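PDB 1OXX: glucose import ATP-binding protein GlcV from Sulfolobus solfataricus, which powers glucose import as the ATP-hydrolysing subunit of an ABC transporter, coupling the energy of ATP hydrolysis to sugar uptake across the membrane. Local coordinates for residues I4-V9 with D22-N27; D270-G275 with I347-K352; I276-V281 with E323-S328; D291-V296 with Y341-K346; V296-V301 with T316-E321. The protein carries 1 engineered substitution. One frame throughout, in Å; residues are numbered along the deposited sequence.

Interaction 1 (I4-V9 with D22-N27); sequences IIVKNV and DNVNIN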
# COMPACT_ATOMS: atom_id res chain seq x y z
N ILE A 4 -18.02 -7.37 -0.50
CA ILE A 4 -17.42 -8.05 0.63
C ILE A 4 -17.77 -7.32 1.91
O ILE A 4 -17.44 -6.13 2.07
CB ILE A 4 -15.90 -8.13 0.49
CG1 ILE A 4 -15.50 -8.70 -0.88
CG2 ILE A 4 -15.31 -8.97 1.62
CD1 ILE A 4 -16.00 -10.10 -1.15
N ILE A 5 -18.42 -8.02 2.83
CA ILE A 5 -18.75 -7.46 4.14
C ILE A 5 -17.88 -8.14 5.16
O ILE A 5 -17.98 -9.35 5.36
CB ILE A 5 -20.23 -7.66 4.55
CG1 ILE A 5 -21.16 -6.86 3.63
CG2 ILE A 5 -20.43 -7.24 6.00
CD1 ILE A 5 -22.62 -6.98 4.03
N VAL A 6 -17.02 -7.35 5.80
CA VAL A 6 -16.14 -7.78 6.87
C VAL A 6 -16.80 -7.25 8.14
O VAL A 6 -16.83 -6.04 8.33
CB VAL A 6 -14.74 -7.18 6.69
CG1 VAL A 6 -13.80 -7.63 7.80
CG2 VAL A 6 -14.17 -7.56 5.34
N LYS A 7 -17.34 -8.13 8.97
CA LYS A 7 -18.11 -7.75 10.16
C LYS A 7 -17.45 -8.17 11.47
O LYS A 7 -17.35 -9.37 11.78
CB LYS A 7 -19.51 -8.35 10.07
CG LYS A 7 -20.46 -7.82 11.13
CD LYS A 7 -20.85 -6.39 10.83
CE LYS A 7 -21.63 -5.77 11.99
NZ LYS A 7 -22.19 -4.43 11.64
N ASN A 8 -16.97 -7.19 12.23
CA ASN A 8 -16.29 -7.42 13.50
C ASN A 8 -15.26 -8.54 13.44
O ASN A 8 -15.21 -9.39 14.33
CB ASN A 8 -17.31 -7.73 14.59
CG ASN A 8 -18.30 -6.62 14.79
OD1 ASN A 8 -19.51 -6.86 14.83
ND2 ASN A 8 -17.80 -5.41 14.92
N VAL A 9 -14.43 -8.53 12.42
CA VAL A 9 -13.48 -9.62 12.26
C VAL A 9 -12.24 -9.46 13.13
O VAL A 9 -11.52 -8.46 13.05
CB VAL A 9 -13.07 -9.77 10.84
CG1 VAL A 9 -11.81 -10.60 10.71
CG2 VAL A 9 -14.26 -10.38 10.04
N ASP A 22 -8.17 -6.87 15.12
CA ASP A 22 -9.05 -6.50 16.22
C ASP A 22 -10.30 -5.76 15.73
O ASP A 22 -10.24 -4.58 15.40
CB ASP A 22 -8.28 -5.64 17.22
CG ASP A 22 -9.06 -5.39 18.48
OD1 ASP A 22 -8.45 -4.89 19.45
OD2 ASP A 22 -10.27 -5.63 18.59
N ASN A 23 -11.42 -6.48 15.65
CA ASN A 23 -12.72 -5.92 15.27
C ASN A 23 -12.72 -5.05 14.02
O ASN A 23 -13.10 -3.87 14.04
CB ASN A 23 -13.32 -5.14 16.44
CG ASN A 23 -14.79 -5.39 16.58
OD1 ASN A 23 -15.21 -6.44 17.05
ND2 ASN A 23 -15.60 -4.42 16.15
N VAL A 24 -12.28 -5.65 12.93
CA VAL A 24 -12.19 -4.96 11.66
C VAL A 24 -13.54 -4.95 10.96
O VAL A 24 -14.18 -5.99 10.80
CB VAL A 24 -11.14 -5.59 10.75
CG1 VAL A 24 -11.15 -4.93 9.38
CG2 VAL A 24 -9.76 -5.49 11.38
N ASN A 25 -13.98 -3.77 10.55
CA ASN A 25 -15.25 -3.60 9.86
C ASN A 25 -15.06 -2.81 8.56
O ASN A 25 -14.62 -1.66 8.59
CB ASN A 25 -16.25 -2.88 10.76
CG ASN A 25 -16.77 -3.76 11.88
OD1 ASN A 25 -17.61 -4.62 11.65
ND2 ASN A 25 -16.23 -3.58 13.09
N ILE A 26 -15.37 -3.44 7.43
CA ILE A 26 -15.28 -2.82 6.11
C ILE A 26 -16.35 -3.39 5.22
O ILE A 26 -16.61 -4.59 5.26
CB ILE A 26 -13.94 -3.14 5.40
CG1 ILE A 26 -12.76 -3.08 6.34
CG2 ILE A 26 -13.74 -2.20 4.23
CD1 ILE A 26 -11.48 -3.62 5.70
N ASN A 27 -17.00 -2.52 4.45
CA ASN A 27 -17.95 -2.93 3.42
C ASN A 27 -17.33 -2.54 2.08
O ASN A 27 -17.27 -1.35 1.74
CB ASN A 27 -19.31 -2.26 3.57
CG ASN A 27 -19.96 -2.51 4.92
OD1 ASN A 27 -19.87 -3.61 5.48
ND2 ASN A 27 -20.69 -1.51 5.43
O HOH W 1 -18.85 -4.17 8.09

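Interaction 2 (D270-G275 with I347-K352); sequences DRAIIG and IKVFEK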
# COMPACT_ATOMS: atom_id res chain seq x y z
N ASP A 270 0.49 20.38 25.73
CA ASP A 270 1.69 21.12 26.08
C ASP A 270 2.71 21.09 24.94
O ASP A 270 3.40 22.08 24.68
CB ASP A 270 2.31 20.51 27.33
CG ASP A 270 1.62 20.96 28.60
OD1 ASP A 270 0.88 21.97 28.55
OD2 ASP A 270 1.77 20.39 29.70
N ARG A 271 2.80 19.94 24.30
CA ARG A 271 3.73 19.77 23.19
C ARG A 271 2.97 19.22 22.00
O ARG A 271 1.85 18.74 22.13
CB ARG A 271 4.86 18.84 23.60
CG ARG A 271 5.64 19.37 24.80
CD ARG A 271 6.83 18.52 25.17
NE ARG A 271 7.85 18.49 24.14
CZ ARG A 271 8.72 19.47 23.93
NH1 ARG A 271 8.68 20.56 24.68
NH2 ARG A 271 9.63 19.34 22.97
N ALA A 272 3.60 19.30 20.83
CA ALA A 272 2.95 18.86 19.60
C ALA A 272 3.91 18.15 18.68
O ALA A 272 5.11 18.39 18.72
CB ALA A 272 2.38 20.06 18.86
N ILE A 273 3.35 17.29 17.84
CA ILE A 273 4.09 16.64 16.79
C ILE A 273 3.73 17.36 15.49
O ILE A 273 2.55 17.55 15.19
CB ILE A 273 3.72 15.18 16.69
CG1 ILE A 273 4.09 14.46 17.99
CG2 ILE A 273 4.41 14.54 15.49
CD1 ILE A 273 3.56 13.05 18.08
N ILE A 274 4.75 17.80 14.77
CA ILE A 274 4.56 18.44 13.49
C ILE A 274 4.92 17.42 12.42
O ILE A 274 5.94 16.75 12.52
CB ILE A 274 5.52 19.67 13.38
CG1 ILE A 274 5.11 20.78 14.34
CG2 ILE A 274 5.58 20.19 11.94
CD1 ILE A 274 3.88 21.50 13.90
N GLY A 275 4.08 17.35 11.39
CA GLY A 275 4.34 16.56 10.21
C GLY A 275 4.45 17.48 9.01
O GLY A 275 3.53 18.27 8.75
N ILE A 347 1.06 21.93 6.70
CA ILE A 347 1.56 21.56 8.00
C ILE A 347 0.54 20.69 8.71
O ILE A 347 -0.64 21.06 8.83
CB ILE A 347 1.82 22.81 8.87
CG1 ILE A 347 2.82 23.79 8.23
CG2 ILE A 347 2.22 22.40 10.28
CD1 ILE A 347 2.81 25.18 8.85
N LYS A 348 0.97 19.52 9.16
CA LYS A 348 0.12 18.64 9.94
C LYS A 348 0.55 18.75 11.38
O LYS A 348 1.74 18.87 11.68
CB LYS A 348 0.23 17.21 9.46
CG LYS A 348 -0.23 17.04 8.02
CD LYS A 348 0.55 15.97 7.33
CE LYS A 348 0.14 15.76 5.86
NZ LYS A 348 0.34 16.90 4.93
N VAL A 349 -0.42 18.76 12.28
CA VAL A 349 -0.09 18.89 13.70
C VAL A 349 -0.96 17.95 14.51
O VAL A 349 -2.14 17.77 14.21
CB VAL A 349 -0.18 20.36 14.18
CG1 VAL A 349 -1.61 20.86 14.16
CG2 VAL A 349 0.43 20.53 15.57
N PHE A 350 -0.33 17.32 15.49
CA PHE A 350 -0.98 16.37 16.39
C PHE A 350 -0.58 16.62 17.83
O PHE A 350 0.53 17.11 18.10
CB PHE A 350 -0.60 14.94 16.03
CG PHE A 350 -0.78 14.62 14.57
CD1 PHE A 350 0.28 14.76 13.68
CD2 PHE A 350 -2.01 14.20 14.10
CE1 PHE A 350 0.11 14.49 12.36
CE2 PHE A 350 -2.17 13.93 12.77
CZ PHE A 350 -1.11 14.07 11.90
N GLU A 351 -1.47 16.30 18.76
CA GLU A 351 -1.14 16.44 20.16
C GLU A 351 -0.09 15.39 20.50
O GLU A 351 -0.16 14.27 20.01
CB GLU A 351 -2.37 16.22 21.04
CG GLU A 351 -3.43 17.29 20.90
CD GLU A 351 -4.61 17.07 21.82
OE1 GLU A 351 -5.71 17.57 21.50
OE2 GLU A 351 -4.44 16.41 22.86
N LYS A 352 0.87 15.76 21.33
CA LYS A 352 1.81 14.77 21.83
C LYS A 352 1.22 14.26 23.14
O LYS A 352 1.02 15.04 24.07
CB LYS A 352 3.19 15.38 22.05
CG LYS A 352 4.13 14.52 22.89
CD LYS A 352 4.83 13.47 22.06
CE LYS A 352 5.81 12.68 22.91
NZ LYS A 352 6.67 13.57 23.76
O HOH W 2 1.80 17.28 25.42

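Interaction 3 (I276-V281 with E323-S328); sequences IRPEDV and EIFTYS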
# COMPACT_ATOMS: atom_id res chain seq x y z
N ILE A 276 5.57 17.42 8.30
CA ILE A 276 5.74 18.21 7.08
C ILE A 276 6.44 17.35 6.04
O ILE A 276 7.55 16.84 6.25
CB ILE A 276 6.45 19.59 7.35
CG1 ILE A 276 6.38 20.50 6.12
CG2 ILE A 276 7.88 19.42 7.84
CD1 ILE A 276 5.02 21.18 5.91
N ARG A 277 5.76 17.11 4.93
CA ARG A 277 6.32 16.27 3.89
C ARG A 277 7.47 16.99 3.16
O ARG A 277 7.48 18.22 3.06
CB ARG A 277 5.23 15.83 2.93
CG ARG A 277 4.18 14.96 3.57
CD ARG A 277 3.33 14.18 2.54
NE ARG A 277 2.19 13.54 3.19
CZ ARG A 277 2.24 12.41 3.88
NH1 ARG A 277 3.37 11.72 3.98
NH2 ARG A 277 1.13 11.93 4.44
N PRO A 278 8.43 16.24 2.64
CA PRO A 278 9.60 16.87 1.98
C PRO A 278 9.24 17.80 0.83
O PRO A 278 9.92 18.79 0.63
CB PRO A 278 10.42 15.68 1.52
CG PRO A 278 9.46 14.56 1.48
CD PRO A 278 8.55 14.77 2.65
N GLU A 279 8.19 17.50 0.07
CA GLU A 279 7.79 18.37 -1.02
C GLU A 279 7.22 19.70 -0.54
O GLU A 279 7.08 20.63 -1.32
CB GLU A 279 6.78 17.68 -1.92
CG GLU A 279 5.43 17.38 -1.26
CD GLU A 279 5.31 15.98 -0.70
OE1 GLU A 279 6.34 15.37 -0.35
OE2 GLU A 279 4.15 15.48 -0.60
N ASP A 280 6.92 19.77 0.75
CA ASP A 280 6.32 20.96 1.35
C ASP A 280 7.32 21.79 2.13
O ASP A 280 6.93 22.61 2.97
CB ASP A 280 5.13 20.58 2.21
CG ASP A 280 4.05 19.89 1.41
OD1 ASP A 280 3.80 20.31 0.25
OD2 ASP A 280 3.45 18.90 1.89
N VAL A 281 8.60 21.54 1.86
CA VAL A 281 9.71 22.27 2.47
C VAL A 281 10.57 22.86 1.35
O VAL A 281 10.80 22.20 0.33
CB VAL A 281 10.58 21.34 3.32
CG1 VAL A 281 11.84 22.05 3.88
CG2 VAL A 281 9.78 20.71 4.44
N GLU A 323 15.15 16.73 12.82
CA GLU A 323 15.55 16.82 11.42
C GLU A 323 14.40 17.09 10.47
O GLU A 323 13.25 16.70 10.69
CB GLU A 323 16.20 15.52 10.99
CG GLU A 323 17.50 15.20 11.71
CD GLU A 323 18.05 13.83 11.35
OE1 GLU A 323 17.38 13.05 10.63
OE2 GLU A 323 19.17 13.52 11.82
N ILE A 324 14.75 17.78 9.38
CA ILE A 324 13.86 17.98 8.26
C ILE A 324 14.68 17.71 7.00
O ILE A 324 15.78 18.27 6.80
CB ILE A 324 13.31 19.39 8.19
CG1 ILE A 324 12.33 19.65 9.33
CG2 ILE A 324 12.64 19.61 6.87
CD1 ILE A 324 11.82 21.08 9.31
N PHE A 325 14.18 16.80 6.17
CA PHE A 325 14.78 16.60 4.86
C PHE A 325 13.84 17.04 3.75
O PHE A 325 12.60 17.06 3.89
CB PHE A 325 15.26 15.16 4.62
CG PHE A 325 14.16 14.15 4.54
CD1 PHE A 325 13.59 13.82 3.33
CD2 PHE A 325 13.70 13.53 5.68
CE1 PHE A 325 12.56 12.89 3.27
CE2 PHE A 325 12.68 12.61 5.62
CZ PHE A 325 12.12 12.28 4.41
N THR A 326 14.46 17.41 2.64
CA THR A 326 13.74 17.81 1.45
C THR A 326 14.63 17.48 0.25
O THR A 326 15.81 17.14 0.41
CB THR A 326 13.41 19.31 1.50
OG1 THR A 326 12.53 19.63 0.42
CG2 THR A 326 14.64 20.15 1.24
N TYR A 327 14.07 17.53 -0.95
CA TYR A 327 14.80 17.19 -2.17
C TYR A 327 15.02 18.41 -3.04
O TYR A 327 14.15 19.25 -3.18
CB TYR A 327 14.08 16.11 -2.98
CG TYR A 327 13.90 14.83 -2.24
CD1 TYR A 327 12.71 14.53 -1.60
CD2 TYR A 327 14.94 13.90 -2.17
CE1 TYR A 327 12.56 13.37 -0.91
CE2 TYR A 327 14.80 12.73 -1.46
CZ TYR A 327 13.60 12.46 -0.84
OH TYR A 327 13.45 11.28 -0.14
N SER A 328 16.20 18.49 -3.65
CA SER A 328 16.54 19.65 -4.45
C SER A 328 17.39 19.35 -5.68
O SER A 328 18.09 18.34 -5.73
CB SER A 328 17.29 20.66 -3.60
OG SER A 328 17.59 21.82 -4.35
O HOH W 3 11.31 18.06 -1.83

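Interaction 4 (D291-V296 with Y341-K346); sequences DSWILV and YVRKDK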
# COMPACT_ATOMS: atom_id res chain seq x y z
N ASP A 291 5.02 34.26 -2.38
CA ASP A 291 4.06 34.27 -1.29
C ASP A 291 3.32 32.95 -1.07
O ASP A 291 2.55 32.82 -0.12
CB ASP A 291 3.08 35.44 -1.45
CG ASP A 291 2.02 35.18 -2.50
OD1 ASP A 291 1.14 36.06 -2.68
OD2 ASP A 291 1.95 34.15 -3.18
N SER A 292 3.58 31.94 -1.90
CA SER A 292 2.97 30.62 -1.72
C SER A 292 3.74 29.76 -0.69
O SER A 292 3.30 28.66 -0.35
CB SER A 292 2.86 29.88 -3.06
OG SER A 292 4.13 29.59 -3.62
N TRP A 293 4.84 30.30 -0.19
CA TRP A 293 5.65 29.68 0.84
C TRP A 293 5.71 30.59 2.06
O TRP A 293 5.70 31.81 1.92
CB TRP A 293 7.08 29.51 0.35
CG TRP A 293 7.28 28.47 -0.73
CD1 TRP A 293 7.36 28.70 -2.08
CD2 TRP A 293 7.44 27.06 -0.55
NE1 TRP A 293 7.56 27.51 -2.74
CE2 TRP A 293 7.62 26.49 -1.83
CE3 TRP A 293 7.47 26.21 0.56
CZ2 TRP A 293 7.81 25.12 -2.01
CZ3 TRP A 293 7.64 24.86 0.38
CH2 TRP A 293 7.80 24.33 -0.89
N ILE A 294 5.78 30.01 3.26
CA ILE A 294 5.95 30.82 4.47
C ILE A 294 7.23 30.43 5.20
O ILE A 294 7.60 29.24 5.32
CB ILE A 294 4.76 30.71 5.46
CG1 ILE A 294 4.56 29.27 5.94
CG2 ILE A 294 3.51 31.34 4.87
CD1 ILE A 294 3.80 29.18 7.24
N LEU A 295 7.88 31.45 5.74
CA LEU A 295 9.07 31.27 6.55
C LEU A 295 8.74 30.70 7.91
O LEU A 295 7.83 31.19 8.59
CB LEU A 295 9.70 32.64 6.80
CG LEU A 295 10.81 33.12 5.89
CD1 LEU A 295 11.18 34.54 6.28
CD2 LEU A 295 12.03 32.21 6.00
N VAL A 296 9.47 29.66 8.32
CA VAL A 296 9.32 29.13 9.67
C VAL A 296 10.60 29.29 10.51
O VAL A 296 10.58 29.05 11.71
CB VAL A 296 8.79 27.68 9.70
CG1 VAL A 296 7.36 27.63 9.18
CG2 VAL A 296 9.69 26.71 8.93
N TYR A 341 11.39 27.32 4.63
CA TYR A 341 10.06 27.69 4.23
C TYR A 341 9.23 26.42 4.14
O TYR A 341 9.74 25.35 3.82
CB TYR A 341 10.04 28.31 2.83
CG TYR A 341 10.58 29.71 2.72
CD1 TYR A 341 11.94 29.96 2.56
CD2 TYR A 341 9.71 30.79 2.74
CE1 TYR A 341 12.41 31.25 2.45
CE2 TYR A 341 10.18 32.09 2.65
CZ TYR A 341 11.52 32.31 2.48
OH TYR A 341 11.98 33.61 2.37
N VAL A 342 7.94 26.55 4.42
CA VAL A 342 7.03 25.43 4.21
C VAL A 342 5.75 25.90 3.53
O VAL A 342 5.49 27.09 3.42
CB VAL A 342 6.65 24.73 5.54
CG1 VAL A 342 7.88 24.23 6.30
CG2 VAL A 342 5.83 25.67 6.44
N ARG A 343 4.96 24.94 3.06
CA ARG A 343 3.61 25.22 2.59
C ARG A 343 2.71 25.26 3.81
O ARG A 343 2.47 24.24 4.46
CB ARG A 343 3.13 24.10 1.67
CG ARG A 343 3.98 23.93 0.45
CD ARG A 343 3.83 25.06 -0.52
NE ARG A 343 4.32 24.72 -1.86
CZ ARG A 343 4.58 25.61 -2.78
NH1 ARG A 343 4.39 26.90 -2.53
NH2 ARG A 343 5.03 25.23 -3.97
N LYS A 344 2.19 26.44 4.14
CA LYS A 344 1.38 26.60 5.35
C LYS A 344 0.21 25.63 5.47
O LYS A 344 -0.02 25.07 6.55
CB LYS A 344 0.87 28.02 5.43
CG LYS A 344 0.03 28.31 6.67
CD LYS A 344 -0.47 29.76 6.62
CE LYS A 344 -1.42 30.08 7.77
NZ LYS A 344 -0.70 30.41 9.03
N ASP A 345 -0.52 25.45 4.38
CA ASP A 345 -1.69 24.60 4.41
C ASP A 345 -1.35 23.12 4.46
O ASP A 345 -2.26 22.29 4.62
CB ASP A 345 -2.65 24.89 3.25
CG ASP A 345 -2.08 24.52 1.90
OD1 ASP A 345 -0.91 24.11 1.82
OD2 ASP A 345 -2.76 24.62 0.85
N LYS A 346 -0.06 22.79 4.38
CA LYS A 346 0.34 21.39 4.42
C LYS A 346 0.99 21.01 5.75
O LYS A 346 1.41 19.87 5.92
CB LYS A 346 1.29 21.05 3.27
CG LYS A 346 0.73 21.30 1.90
CD LYS A 346 -0.33 20.28 1.56
CE LYS A 346 -0.89 20.54 0.16
NZ LYS A 346 -1.88 19.52 -0.21
O HOH W 4 2.19 28.66 2.17
O HOH W 5 5.97 27.54 -5.50

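Interaction 5 (V296-V301 with T316-E321); sequences VGKGKV and TPLDSE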
# COMPACT_ATOMS: atom_id res chain seq x y z
N VAL A 296 9.47 29.66 8.32
CA VAL A 296 9.32 29.13 9.67
C VAL A 296 10.60 29.29 10.51
O VAL A 296 10.58 29.05 11.71
CB VAL A 296 8.79 27.68 9.70
CG1 VAL A 296 7.36 27.63 9.18
CG2 VAL A 296 9.69 26.71 8.93
N GLY A 297 11.70 29.72 9.90
CA GLY A 297 12.89 30.01 10.66
C GLY A 297 14.19 29.63 9.99
O GLY A 297 14.24 29.45 8.78
N LYS A 298 15.24 29.56 10.80
CA LYS A 298 16.58 29.24 10.33
C LYS A 298 16.93 27.79 10.63
O LYS A 298 16.44 27.19 11.58
CB LYS A 298 17.61 30.12 11.06
CG LYS A 298 17.42 31.61 10.91
CD LYS A 298 18.15 32.36 12.01
CE LYS A 298 19.64 32.11 12.01
NZ LYS A 298 20.33 32.99 13.02
N GLY A 299 17.83 27.25 9.83
CA GLY A 299 18.33 25.91 10.07
C GLY A 299 19.76 25.80 9.58
O GLY A 299 20.32 26.75 9.05
N LYS A 300 20.33 24.62 9.76
CA LYS A 300 21.69 24.36 9.34
C LYS A 300 21.73 23.00 8.67
O LYS A 300 21.17 22.02 9.17
CB LYS A 300 22.61 24.41 10.56
CG LYS A 300 24.06 24.08 10.28
CD LYS A 300 24.93 24.34 11.53
CE LYS A 300 26.30 23.68 11.42
NZ LYS A 300 27.15 23.97 12.60
N VAL A 301 22.39 22.92 7.51
CA VAL A 301 22.51 21.65 6.82
C VAL A 301 23.36 20.66 7.61
O VAL A 301 24.49 20.97 8.02
CB VAL A 301 23.08 21.84 5.40
CG1 VAL A 301 23.19 20.53 4.71
CG2 VAL A 301 22.22 22.78 4.60
N THR A 316 18.79 20.64 10.44
CA THR A 316 18.20 20.70 11.76
C THR A 316 18.05 22.17 12.08
O THR A 316 18.75 23.01 11.52
CB THR A 316 19.02 20.07 12.88
OG1 THR A 316 20.21 20.83 13.08
CG2 THR A 316 19.46 18.65 12.55
N PRO A 317 17.12 22.49 12.97
CA PRO A 317 17.06 23.86 13.47
C PRO A 317 18.29 24.13 14.29
O PRO A 317 18.97 23.18 14.71
CB PRO A 317 15.83 23.86 14.39
CG PRO A 317 15.08 22.66 14.02
CD PRO A 317 16.09 21.64 13.58
N LEU A 318 18.62 25.39 14.51
CA LEU A 318 19.65 25.73 15.47
C LEU A 318 19.07 25.37 16.85
O LEU A 318 17.88 25.49 17.07
CB LEU A 318 19.99 27.22 15.42
CG LEU A 318 21.03 27.73 14.41
CD1 LEU A 318 20.61 27.57 12.98
CD2 LEU A 318 21.31 29.20 14.70
N ASP A 319 19.91 24.90 17.76
CA ASP A 319 19.47 24.53 19.12
C ASP A 319 18.46 23.39 19.14
O ASP A 319 17.56 23.38 19.97
CB ASP A 319 18.89 25.74 19.85
N SER A 320 18.61 22.43 18.22
CA SER A 320 17.72 21.27 18.14
C SER A 320 18.38 20.16 17.35
O SER A 320 19.18 20.42 16.44
CB SER A 320 16.38 21.64 17.49
OG SER A 320 15.54 20.50 17.29
N GLU A 321 18.06 18.91 17.69
CA GLU A 321 18.52 17.76 16.92
C GLU A 321 17.42 17.20 16.02
O GLU A 321 17.63 16.19 15.34
CB GLU A 321 19.05 16.67 17.86
CG GLU A 321 20.31 17.11 18.59
CD GLU A 321 20.86 16.05 19.53
OE1 GLU A 321 20.34 15.93 20.66
OE2 GLU A 321 21.81 15.35 19.13
O HOH W 6 22.31 20.68 11.46

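Interaction 1 (I4-V9 with D22-N27)
Strands 4-13 and 18-28 form a beta hairpin at the edge of an antiparallel sheet in the ABC ATPase domain, and Val6 and Ile26 are a hydrogen-bonded antiparallel pair in it. Val6 N donates to Ile26 O at 2.8 Å, and Ile26 N returns a bond to Val6 O at 3.1 Å. Val9 and Val24 form a second such pair, with Val24 N 2.9 Å from Val9 O. Between the two pairs the register slips by one residue. Asn8 and Val9 both face Val24, and Asn23 and Val24 both face Val9, so each strand carries a G1 beta bulge. At the first bulge Asn8 N takes a side chain as acceptor: it lies 2.7 Å from Asn25 OD1, in a nearly straight bond (165°). The N-H stands above the plane of that side-chain carbonyl. Asn25 CG, beside its own backbone N (chi1 -73°), carries OD1 over toward Asn8. An alanine here would probably leave Asn8 N without this acceptor and the bulge less firmly held. Asn27 OD1 sits 3.7 Å from Ile5 CG2. A water donates to both this oxygen and Val6 O. The other face is apolar: Val6 CG1 meets Val24 CG1 at 4.1 Å, and Val6 and Ile26 turn to Ile51 and Phe47 of helix 41-52, which includes residues inferred to bind ATP. The hairpin is thus polar on its asparagine side, where a side chain serves the bulge, and greasy on the side that packs against this helix.

Interaction 2 (D270-G275 with I347-K352)
Arg271 and Lys352 lie next to each other at one end of the strand pair, and both form salt bridges to Glu248. One carboxylate therefore serves two cations, Arg271 NE and Lys352 NZ, which stand 5.1 Å apart. It would probably offset their mutual repulsion. Lys352 N also bonds to Arg271 O, at 3.2 Å. A water joins the same two residues: it accepts from Arg271 N and donates to Lys352 O. Further in, Ile273 and Phe350 make a hydrogen-bonded antiparallel pair, with Ile273 N 2.8 Å from Phe350 O. Gly275 and Lys348 make another, with Gly275 N 2.8 Å from Lys348 O in an almost straight bond (174°). Apolar groups fill in between. On one face Ile274 CD1 touches Val349 CG2 at 4.0 Å and Ile347 CG2 at 4.1 Å. A chi2 of -73° puts CD1 there. Ala272 CB meets the same Val349 CG2 at 3.9 Å. On the other face Ile273 CD1 reaches Lys352 CD at 4.2 Å, the two side chains crossing at about a right angle. Strand 348-351 is the outermost of a five-stranded antiparallel sheet, and strand 271-276 lies between it and strand 245-252. Ala272 and Ile274 touch Val256 of strand 255-258, while Ile273 and Phe350 both rest on Ile235 of helix 235-241.

Interaction 3 (I276-V281 with E323-S328)
Pro278, Val281 and Thr326 carry this buried contact, and the threonine hydroxyl is its polar centre. Thr326 OG1 lies 2.7 Å from Pro278 O and 3.1 Å from Val281 O. With OG1 anti to the backbone N (chi1 -171°), the hydroxyl comes within reach of both of these carbonyls. A water links the same parts again: it accepts from Tyr327 N and donates weakly to Pro278 O. The proline ring wedges in beside two aromatic side chains, pointing the same way as both. Its CB is 3.9 Å from Phe325 CE1 and 4.0 Å from Tyr327 CE1. The same CB also touches backbone, at 3.5 Å from Phe325 O. Pro278 and Glu279 form a short 3-10 turn in the link from strand 271-276 to strand 281-284, and that link joins two five-stranded antiparallel sheets. Strands 281-284 and 324-328 are the two outermost strands of one of these sheets. Their approach here is consistent with a closed, OB-like barrel, the clan to which the C-terminal domain is assigned. Val281, where strand 281-284 begins, crosses Ile324 obliquely. Its CG1 and CG2 both lie 3.9 Å from Ile324 CG2. Val281 CB lies 3.9 Å from both CB and OG1 of Thr326. Tyr327 OH bonds to Glu243, and the ring of Phe325 makes a cation-pi contact with Arg312.

Interaction 4 (D291-V296 with Y341-K346)
The guanidinium of Arg343 lies flat on one face of the Trp293 indole, with the two planes 15° apart. Arg343 CZ is 3.3 Å from Trp293 CE2 and 3.7 Å from the centroid of the six-membered ring (cation-pi). The Arg343 chain bends at chi2 (-70°), which puts CD almost squarely over that same ring, a CH-pi contact. At the guanidinium edge, Arg343 NH1 donates to Ser292 OG at 2.9 Å and to Ser292 O at 3.0 Å. Both acceptors are close to the guanidinium plane, and this would help keep the group nearly parallel to the indole. An alanine in place of Arg343 would probably leave the Trp293 face without its cation and both Ser292 oxygens without NH1. Ser292 OG also bonds to Asp290. The second ring, Tyr341, takes Leu295 CD2 over one face, 3.7 Å from the ring centroid (CH-pi). Tyr341 OH bonds to Ile288 N. Between the two aromatic sites Ile294 and Val342 form a hydrogen-bonded antiparallel pair, with N-to-O bonds of 2.9 Å both ways. On the face away from Tyr341, Val296 CG1 meets Val342 CG2 at 3.7 Å, the side chains crossing at about a right angle. Strand 337-342 runs between strands 294-307 and 281-284 in the antiparallel sheet of the C-terminal domain. Trp293 and Tyr341 touch strand 281-284, and Val296 and Val342 both rest on Phe263 of strand 261-263.

Interaction 5 (V296-V301 with T316-E321)
Leu318 reaches Gly299 with its CG beside its own backbone N and anti to the carbonyl carbon (chi1 -87°). A chi2 of 66° places CD1 of Leu318 3.9 Å from Gly299 C, over a stretch of main chain that has no side chain of its own. Thr316 has its OG1 between the backbone N and the carbonyl carbon (chi1 67°). A water sits 2.7 Å from this OG1 of Thr316 and donates to Lys300 O at 2.9 Å. The main chains of the same two residues are bonded both ways. Lys300 N lies 2.9 Å from Thr316 O, and Thr316 N lies 3.0 Å from Lys300 O. This pair belongs to the beta hairpin of strands 294-307 and 310-317 in the C-terminal domain. Beyond it the second strand leaves its partner through a type II beta turn from Pro317 to Ser320. Gly299 CA is 3.3 Å from Thr316 O, and a CB on this residue would be tight against that oxygen. Earlier in the first strand, Val296 and Gly297 both face Val340 and make a classic beta bulge. Ser260 OG bonds to both Lys298 O and Leu318 N, bridging the two segments where the hairpin strands part.

Interaction 1 stands alone in the ATPase domain, the side chain of Val9 about 8 Å from that of Thr46 in the inferred ATP site. Its centre is about 31 Å from that of interaction 2 and about 45 Å from that of interaction 5. The other four contacts cluster in the C-terminal part, away from that site. Interactions 3 and 4 have centres about 12 Å apart and meet where Asp280 O lies 3.1 Å from Arg343 N, probably a hydrogen bond. Interaction 2 touches interaction 3 through Lys348 CE, 4.0 Å from Arg277 NE, and interaction 4 through Ile347 CD1, 3.9 Å from Val342 CG2. Interactions 4 and 5 share Val296 and, with interaction 3, reach one sheet.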